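Local coordinates for demethyldecarbamoylnovobiocin O-methyltransferase (PDB 2WK1), which catalyses the S-adenosylmethionine-dependent methylation of the 4-hydroxyl of the noviose sugar, the penultimate step in the biosynthesis of the antibiotic novobiocin, at residues W224-L227 with T228-P232; M161-H164 with R165-S168; D253-D256 with E257-K261. All coordinates share one frame; numbering follows the deposited sequence. Where two conformers were deposited one is given.

Interaction 1. Residues W224-L227 with T228-P232; sequences WDTL and TNLYP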
loop_
_atom_site.group_PDB
_atom_site.type_symbol
_atom_site.label_atom_id
_atom_site.label_comp_id
_atom_site.label_asym_id
_atom_site.label_seq_id
_atom_site.Cartn_x
_atom_site.Cartn_y
_atom_site.Cartn_z
ATOM N N TRP A 224 3.342 -31.955 -8.749
ATOM C CA TRP A 224 4.080 -32.888 -9.589
ATOM C C TRP A 224 4.217 -32.346 -11.005
ATOM O O TRP A 224 5.296 -32.386 -11.601
ATOM C CB TRP A 224 3.381 -34.267 -9.586
ATOM C CG TRP A 224 4.180 -35.258 -10.355
ATOM C CD1 TRP A 224 4.007 -35.601 -11.655
ATOM C CD2 TRP A 224 5.337 -35.970 -9.894
ATOM N NE1 TRP A 224 4.969 -36.509 -12.030
ATOM C CE2 TRP A 224 5.798 -36.750 -10.966
ATOM C CE3 TRP A 224 6.013 -36.039 -8.678
ATOM C CZ2 TRP A 224 6.926 -37.577 -10.854
ATOM C CZ3 TRP A 224 7.129 -36.869 -8.571
ATOM C CH2 TRP A 224 7.568 -37.621 -9.652
ATOM N N ASP A 225 3.122 -31.833 -11.551
ATOM C CA ASP A 225 3.171 -31.301 -12.929
ATOM C C ASP A 225 4.065 -30.056 -13.040
ATOM O O ASP A 225 4.751 -29.837 -14.043
ATOM C CB ASP A 225 1.772 -30.999 -13.435
ATOM C CG ASP A 225 0.946 -32.277 -13.672
ATOM O OD1 ASP A 225 1.531 -33.388 -13.724
ATOM O OD2 ASP A 225 -0.285 -32.143 -13.780
ATOM N N THR A 226 4.126 -29.272 -11.974
ATOM C CA THR A 226 5.005 -28.131 -11.962
ATOM C C THR A 226 6.460 -28.567 -11.935
ATOM O O THR A 226 7.286 -28.096 -12.729
ATOM C CB THR A 226 4.702 -27.218 -10.771
ATOM O OG1 THR A 226 3.371 -26.676 -10.889
ATOM C CG2 THR A 226 5.689 -26.086 -10.728
ATOM N N LEU A 227 6.805 -29.447 -10.992
ATOM C CA LEU A 227 8.194 -29.879 -10.909
ATOM C C LEU A 227 8.658 -30.593 -12.193
ATOM O O LEU A 227 9.755 -30.358 -12.697
ATOM C CB LEU A 227 8.438 -30.780 -9.710
ATOM C CG LEU A 227 8.422 -30.065 -8.362
ATOM C CD1 LEU A 227 8.241 -31.102 -7.231
ATOM C CD2 LEU A 227 9.690 -29.239 -8.204
ATOM N N THR A 228 7.842 -31.509 -12.692
ATOM C CA THR A 228 8.286 -32.304 -13.827
ATOM C C THR A 228 8.578 -31.414 -15.041
ATOM O O THR A 228 9.548 -31.631 -15.759
ATOM C CB THR A 228 7.308 -33.418 -14.198
ATOM O OG1 THR A 228 6.040 -32.908 -14.505
ATOM C CG2 THR A 228 7.197 -34.414 -13.130
ATOM N N ASN A 229 7.745 -30.415 -15.262
ATOM C CA ASN A 229 7.889 -29.558 -16.442
ATOM C C ASN A 229 8.842 -28.392 -16.253
ATOM O O ASN A 229 9.467 -27.967 -17.218
ATOM C CB ASN A 229 6.515 -29.043 -16.850
ATOM C CG ASN A 229 5.679 -30.141 -17.465
ATOM O OD1 ASN A 229 6.019 -30.650 -18.548
ATOM N ND2 ASN A 229 4.592 -30.523 -16.800
ATOM N N LEU A 230 8.940 -27.847 -15.027
ATOM C CA LEU A 230 9.713 -26.632 -14.823
ATOM C C LEU A 230 11.011 -26.785 -14.062
ATOM O O LEU A 230 11.921 -25.975 -14.264
ATOM C CB LEU A 230 8.873 -25.531 -14.175
ATOM C CG LEU A 230 7.599 -25.096 -14.924
ATOM C CD1 LEU A 230 6.918 -23.951 -14.222
ATOM C CD2 LEU A 230 7.880 -24.721 -16.388
ATOM N N TYR A 231 11.157 -27.800 -13.211
ATOM C CA TYR A 231 12.427 -27.925 -12.504
ATOM C C TYR A 231 13.648 -28.055 -13.431
ATOM O O TYR A 231 14.687 -27.436 -13.172
ATOM C CB TYR A 231 12.422 -29.059 -11.490
ATOM C CG TYR A 231 13.712 -29.082 -10.717
ATOM C CD1 TYR A 231 13.960 -28.093 -9.779
ATOM C CD2 TYR A 231 14.711 -30.020 -10.966
ATOM C CE1 TYR A 231 15.116 -28.042 -9.063
ATOM C CE2 TYR A 231 15.906 -29.977 -10.204
ATOM C CZ TYR A 231 16.073 -28.964 -9.259
ATOM O OH TYR A 231 17.177 -28.822 -8.416
ATOM N N PRO A 232 13.507 -28.770 -14.559
ATOM C CA PRO A 232 14.670 -28.847 -15.444
ATOM C C PRO A 232 15.145 -27.504 -16.011
ATOM O O PRO A 232 16.258 -27.428 -16.528
ATOM C CB PRO A 232 14.186 -29.768 -16.573
ATOM C CG PRO A 232 13.168 -30.619 -15.956
ATOM C CD PRO A 232 12.455 -29.704 -14.976
HETATM O O HOH W 1 3.882 -34.378 -15.347
#
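Thr-228 sets its methyl group on the indole of Trp-224, a CH-pi contact between residues four apart in the alpha-helix 220-230. CG2 lies 3.6 Å from the centroid of the five-membered ring, over one face and shifted toward the NE1 side. Threonine suits this place because its two branches do different work. With OG1 between the backbone N and the carbonyl carbon (chi1 58°), CG2 is turned back along the helix to the indole, while OG1 reaches a water at 2.7 Å. That water donates to Asp-225 OD1 at 3.0 Å, tying the two polar side chains together. The next residue, Asn-229, one turn beyond Asp-225, bends its amide back so that ND2 donates to Asp-225 O at 2.8 Å, and its backbone N reaches the same oxygen at 3.3 Å, so this carbonyl takes two bonds. On another side of the helix, Leu-227 and Leu-230 turn apolar groups onto strand 210-215 of the Rossmann-like sheet. Thr-226 also faces inward, its OG1 hydrogen-bonded to Ser-222 O and its side chain touching Phe-198, an S-adenosylmethionine-binding residue. Four residues on from Leu-227, Tyr-231 CB meets Leu-227 CD2 at 4.3 Å.

Interaction 2. Residues M161-H164 with R165-S168; sequences MALH and RRNS. With SO4 (sulfate ion), chain C.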
loop_
_atom_site.group_PDB
_atom_site.type_symbol
_atom_site.label_atom_id
_atom_site.label_comp_id
_atom_site.label_asym_id
_atom_site.label_seq_id
_atom_site.Cartn_x
_atom_site.Cartn_y
_atom_site.Cartn_z
ATOM N N MET A 161 -9.047 -34.230 -0.082
ATOM C CA MET A 161 -9.083 -32.804 0.276
ATOM C C MET A 161 -10.255 -32.052 -0.356
ATOM O O MET A 161 -10.756 -31.096 0.236
ATOM C CB MET A 161 -7.771 -32.105 -0.115
ATOM C CG MET A 161 -6.582 -32.510 0.740
ATOM S SD MET A 161 -5.112 -31.503 0.463
ATOM C CE MET A 161 -4.834 -31.631 -1.317
ATOM N N ALA A 162 -10.664 -32.441 -1.569
ATOM C CA ALA A 162 -11.768 -31.782 -2.293
ATOM C C ALA A 162 -11.608 -30.263 -2.310
ATOM O O ALA A 162 -12.566 -29.516 -2.076
ATOM C CB ALA A 162 -13.150 -32.184 -1.725
ATOM N N LEU A 163 -10.398 -29.802 -2.637
ATOM C CA LEU A 163 -10.073 -28.382 -2.512
ATOM C C LEU A 163 -10.778 -27.531 -3.553
ATOM O O LEU A 163 -10.869 -26.310 -3.376
ATOM C CB LEU A 163 -8.549 -28.130 -2.567
ATOM C CG LEU A 163 -7.718 -28.661 -1.393
ATOM C CD1 LEU A 163 -6.281 -28.176 -1.501
ATOM C CD2 LEU A 163 -8.298 -28.278 -0.001
ATOM N N HIS A 164 -11.250 -28.127 -4.648
ATOM C CA HIS A 164 -12.058 -27.385 -5.612
ATOM C C HIS A 164 -13.309 -26.797 -4.969
ATOM O O HIS A 164 -13.877 -25.848 -5.488
ATOM C CB HIS A 164 -12.442 -28.283 -6.785
ATOM C CG HIS A 164 -13.207 -29.488 -6.361
ATOM N ND1 HIS A 164 -12.590 -30.606 -5.835
ATOM C CD2 HIS A 164 -14.542 -29.715 -6.294
ATOM C CE1 HIS A 164 -13.521 -31.489 -5.503
ATOM N NE2 HIS A 164 -14.706 -30.959 -5.746
ATOM N N ARG A 165 -13.753 -27.367 -3.851
ATOM C CA ARG A 165 -14.907 -26.791 -3.159
ATOM C C ARG A 165 -14.614 -25.399 -2.623
ATOM O O ARG A 165 -15.547 -24.628 -2.382
ATOM C CB ARG A 165 -15.398 -27.706 -2.017
ATOM C CG ARG A 165 -16.026 -28.981 -2.543
ATOM C CD ARG A 165 -16.477 -29.846 -1.420
ATOM N NE ARG A 165 -17.161 -31.044 -1.884
ATOM C CZ ARG A 165 -17.859 -31.832 -1.075
ATOM N NH1 ARG A 165 -17.905 -31.572 0.221
ATOM N NH2 ARG A 165 -18.499 -32.874 -1.552
ATOM N N ARG A 166 -13.341 -25.024 -2.502
ATOM C CA ARG A 166 -12.928 -23.693 -2.011
ATOM C C ARG A 166 -12.851 -22.655 -3.147
ATOM O O ARG A 166 -12.439 -21.512 -2.937
ATOM C CB ARG A 166 -11.556 -23.801 -1.351
ATOM C CG ARG A 166 -11.580 -24.671 -0.101
ATOM C CD ARG A 166 -10.237 -24.733 0.570
ATOM N NE ARG A 166 -10.245 -25.556 1.782
ATOM C CZ ARG A 166 -9.280 -25.564 2.697
ATOM N NH1 ARG A 166 -8.199 -24.808 2.547
ATOM N NH2 ARG A 166 -9.386 -26.362 3.757
ATOM N N ASN A 167 -13.265 -23.023 -4.348
ATOM C CA ASN A 167 -13.148 -22.101 -5.485
ATOM C C ASN A 167 -13.953 -20.814 -5.406
ATOM O O ASN A 167 -13.628 -19.844 -6.085
ATOM C CB ASN A 167 -13.374 -22.848 -6.791
ATOM C CG ASN A 167 -12.173 -23.739 -7.158
ATOM O OD1 ASN A 167 -11.116 -23.667 -6.536
ATOM N ND2 ASN A 167 -12.362 -24.591 -8.156
ATOM N N SER A 168 -14.978 -20.763 -4.546
ATOM C CA SER A 168 -15.674 -19.488 -4.353
ATOM C C SER A 168 -14.701 -18.383 -3.946
ATOM O O SER A 168 -14.863 -17.222 -4.336
ATOM C CB SER A 168 -16.788 -19.620 -3.310
ATOM O OG SER A 168 -16.307 -20.131 -2.084
HETATM S S SO4 C . -17.847 -32.890 -5.224
HETATM O O1 SO4 C . -18.859 -33.407 -4.283
HETATM O O2 SO4 C . -16.830 -33.921 -5.435
HETATM O O3 SO4 C . -17.269 -31.694 -4.605
HETATM O O4 SO4 C . -18.498 -32.535 -6.497
#
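His-164 and Arg-165, adjacent in the chain, reach together for a sulfate ion that probably came from the crystallisation liquor. The turn that carries them is 3-10 in character: Arg-165 N bonds to Ala-162 O at 3.0 Å, and Arg-166 N to Leu-163 O and Asn-167 N to His-164 O continue the i to i+3 pattern. The imidazole meets the ion at its edge, near the ring plane, and NE2 donates to sulfate O3 at 2.9 Å. The CG of His-164 sits between the backbone N and the carbonyl carbon (chi1 59°), which folds the ring back over the turn, with the backbone N of Arg-165 over one face. Arg-165 stretches out from CG to NE and brings the edge of its guanidinium to the same ion. NE donates to O3 at 2.8 Å, almost straight at 171°, and NH2 donates to O1, also at 2.8 Å. O3 is thus gripped by two donors, and the fork of NE and NH2 fixes the rotation of the guanidinium. Histidine and arginine suit such an anion site, since both offer N-H groups, and the sulfate probably offsets the arginine's positive charge. Leu-163 runs alongside Arg-166, its CD2 3.8 Å from Arg-166 NE and over one guanidinium face. Arg-166 is also the N-cap residue of the next helix. Leucine gives that arginine an apolar surface, and itself touches Ile-147 and Asp-218. Asn-167 OD1 accepts from Ile-147 N, beside the S-adenosylmethionine-binding loop that follows strand 138-142. In the fold this turn joins helix 156-161, which ends where Ala-162 takes positive phi, to helix 167-170.

Interaction 3. Residues D253-D256 with E257-K261; sequences DAVD and EYRAK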
loop_
_atom_site.group_PDB
_atom_site.type_symbol
_atom_site.label_atom_id
_atom_site.label_comp_id
_atom_site.label_asym_id
_atom_site.label_seq_id
_atom_site.Cartn_x
_atom_site.Cartn_y
_atom_site.Cartn_z
ATOM N N ASP A 253 4.154 -35.071 -0.238
ATOM C CA ASP A 253 4.381 -36.292 -1.013
ATOM C C ASP A 253 5.006 -36.011 -2.392
ATOM O O ASP A 253 5.961 -36.661 -2.790
ATOM C CB ASP A 253 3.073 -37.047 -1.273
ATOM C CG ASP A 253 2.470 -37.730 -0.055
ATOM O OD1 ASP A 253 3.103 -37.848 0.992
ATOM O OD2 ASP A 253 1.292 -38.151 -0.162
ATOM N N ALA A 254 4.451 -35.050 -3.128
ATOM C CA ALA A 254 4.939 -34.752 -4.464
ATOM C C ALA A 254 6.380 -34.223 -4.449
ATOM O O ALA A 254 7.219 -34.644 -5.253
ATOM C CB ALA A 254 4.007 -33.759 -5.172
ATOM N N VAL A 255 6.672 -33.293 -3.540
ATOM C CA VAL A 255 8.018 -32.724 -3.467
ATOM C C VAL A 255 9.029 -33.778 -3.073
ATOM O O VAL A 255 10.115 -33.914 -3.693
ATOM C CB VAL A 255 8.041 -31.515 -2.485
ATOM C CG1 VAL A 255 9.478 -31.073 -2.176
ATOM C CG2 VAL A 255 7.184 -30.378 -3.040
ATOM N N ASP A 256 8.672 -34.578 -2.065
ATOM C CA ASP A 256 9.626 -35.591 -1.617
ATOM C C ASP A 256 9.838 -36.667 -2.669
ATOM O O ASP A 256 10.964 -37.126 -2.878
ATOM C CB ASP A 256 9.161 -36.230 -0.308
ATOM C CG ASP A 256 9.275 -35.305 0.896
ATOM O OD1 ASP A 256 9.833 -34.187 0.799
ATOM O OD2 ASP A 256 8.811 -35.724 1.982
ATOM N N GLU A 257 8.769 -37.062 -3.348
ATOM C CA GLU A 257 8.921 -38.077 -4.385
ATOM C C GLU A 257 9.752 -37.595 -5.564
ATOM O O GLU A 257 10.599 -38.318 -6.077
ATOM C CB GLU A 257 7.295 -38.461 -5.055
ATOM C CG GLU A 257 7.377 -39.555 -6.067
ATOM C CD GLU A 257 6.096 -39.682 -6.611
ATOM O OE1 GLU A 257 5.156 -39.208 -6.188
ATOM O OE2 GLU A 257 6.001 -40.387 -7.730
ATOM N N TYR A 258 9.530 -36.362 -5.982
ATOM C CA TYR A 258 10.297 -35.821 -7.090
ATOM C C TYR A 258 11.776 -35.715 -6.734
ATOM O O TYR A 258 12.652 -36.124 -7.509
ATOM C CB TYR A 258 9.761 -34.436 -7.495
ATOM C CG TYR A 258 10.410 -33.898 -8.752
ATOM C CD1 TYR A 258 9.956 -34.272 -10.008
ATOM C CD2 TYR A 258 11.531 -33.074 -8.693
ATOM C CE1 TYR A 258 10.580 -33.812 -11.147
ATOM C CE2 TYR A 258 12.157 -32.605 -9.841
ATOM C CZ TYR A 258 11.689 -32.999 -11.061
ATOM O OH TYR A 258 12.302 -32.556 -12.206
ATOM N N ARG A 259 12.056 -35.208 -5.531
ATOM C CA ARG A 259 13.432 -35.076 -5.080
ATOM C C ARG A 259 14.138 -36.437 -4.962
ATOM O O ARG A 259 15.306 -36.561 -5.326
ATOM C CB ARG A 259 13.509 -34.306 -3.762
ATOM C CG ARG A 259 13.209 -32.801 -3.960
ATOM C CD ARG A 259 12.867 -32.121 -2.661
ATOM N NE ARG A 259 13.892 -32.320 -1.635
ATOM C CZ ARG A 259 15.025 -31.638 -1.539
ATOM N NH1 ARG A 259 15.310 -30.661 -2.386
ATOM N NH2 ARG A 259 15.893 -31.946 -0.596
ATOM N N ALA A 260 13.421 -37.439 -4.466
ATOM C CA ALA A 260 13.978 -38.792 -4.347
ATOM C C ALA A 260 14.226 -39.377 -5.726
ATOM O O ALA A 260 15.313 -39.941 -5.987
ATOM C CB ALA A 260 13.048 -39.685 -3.519
ATOM N N LYS A 261 13.254 -39.251 -6.617
ATOM C CA LYS A 261 13.364 -39.815 -7.984
ATOM C C LYS A 261 14.564 -39.273 -8.751
ATOM O O LYS A 261 15.236 -40.024 -9.474
ATOM C CB LYS A 261 12.087 -39.554 -8.778
ATOM C CG LYS A 261 12.104 -40.062 -10.213
HETATM O O HOH W 2 12.629 -34.191 0.187
#
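The guanidinium of Arg-259 has a water at its edge, in its plane, accepting from NE at 2.9 Å. Another flat group, the ring of Trp-278, makes a cation-pi contact with this arginine. The same water donates to Asp-256 OD1, also at 2.9 Å, and so links residues three apart on helix 249-261. A bend about the CG-CD bond of Arg-259 (chi3 54°) swings NE toward the water. Valine and arginine run side by side here, with Val-255 CG1 3.6 Å from Arg-259 CD, the branched side chain padding the aliphatic part of the longer one. Regular alpha-helical bonds underlie the arrangement, among them Arg-259 N to Val-255 O at 3.0 Å. Ala-254 and Tyr-258 touch helix 220-230, where alanine is small enough to pack closely against Tyr-220 and Thr-223. The aspartates find tyrosines as partners: Asp-253 OD2 bonds to Tyr-155 OH and Asp-256 OD1 to Tyr-245 OH. Arg-259 NH2 bonds to Asp-266 O. Asp-256 OD1 and Arg-259 NE stand 5.1 Å apart, so their opposite charges meet through water instead of a direct salt bridge, and the attraction between them is probably softened accordingly.

Interactions 1 and 3 belong to two helices that pack together; the centres of the two interactions are about 11 Å apart. Trp-224 CZ3 lies 3.6 Å from Tyr-258 N, and Tyr-231 CB lies 3.6 Å from Tyr-258 OH, so that Trp-224, Tyr-231 and Tyr-258 come together where the two segments meet. Interaction 2 stands apart, with its centre about 23 Å from that of interaction 1 and 24 Å from that of interaction 3. The cofactor product S-adenosylhomocysteine relates all three: the side chains of Asp-225 and Asn-167 each come within about 6 Å of it, from separate parts of the chain, whereas that of Ala-254 in interaction 3 is about 12 Å away, in a second layer behind helix 220-230.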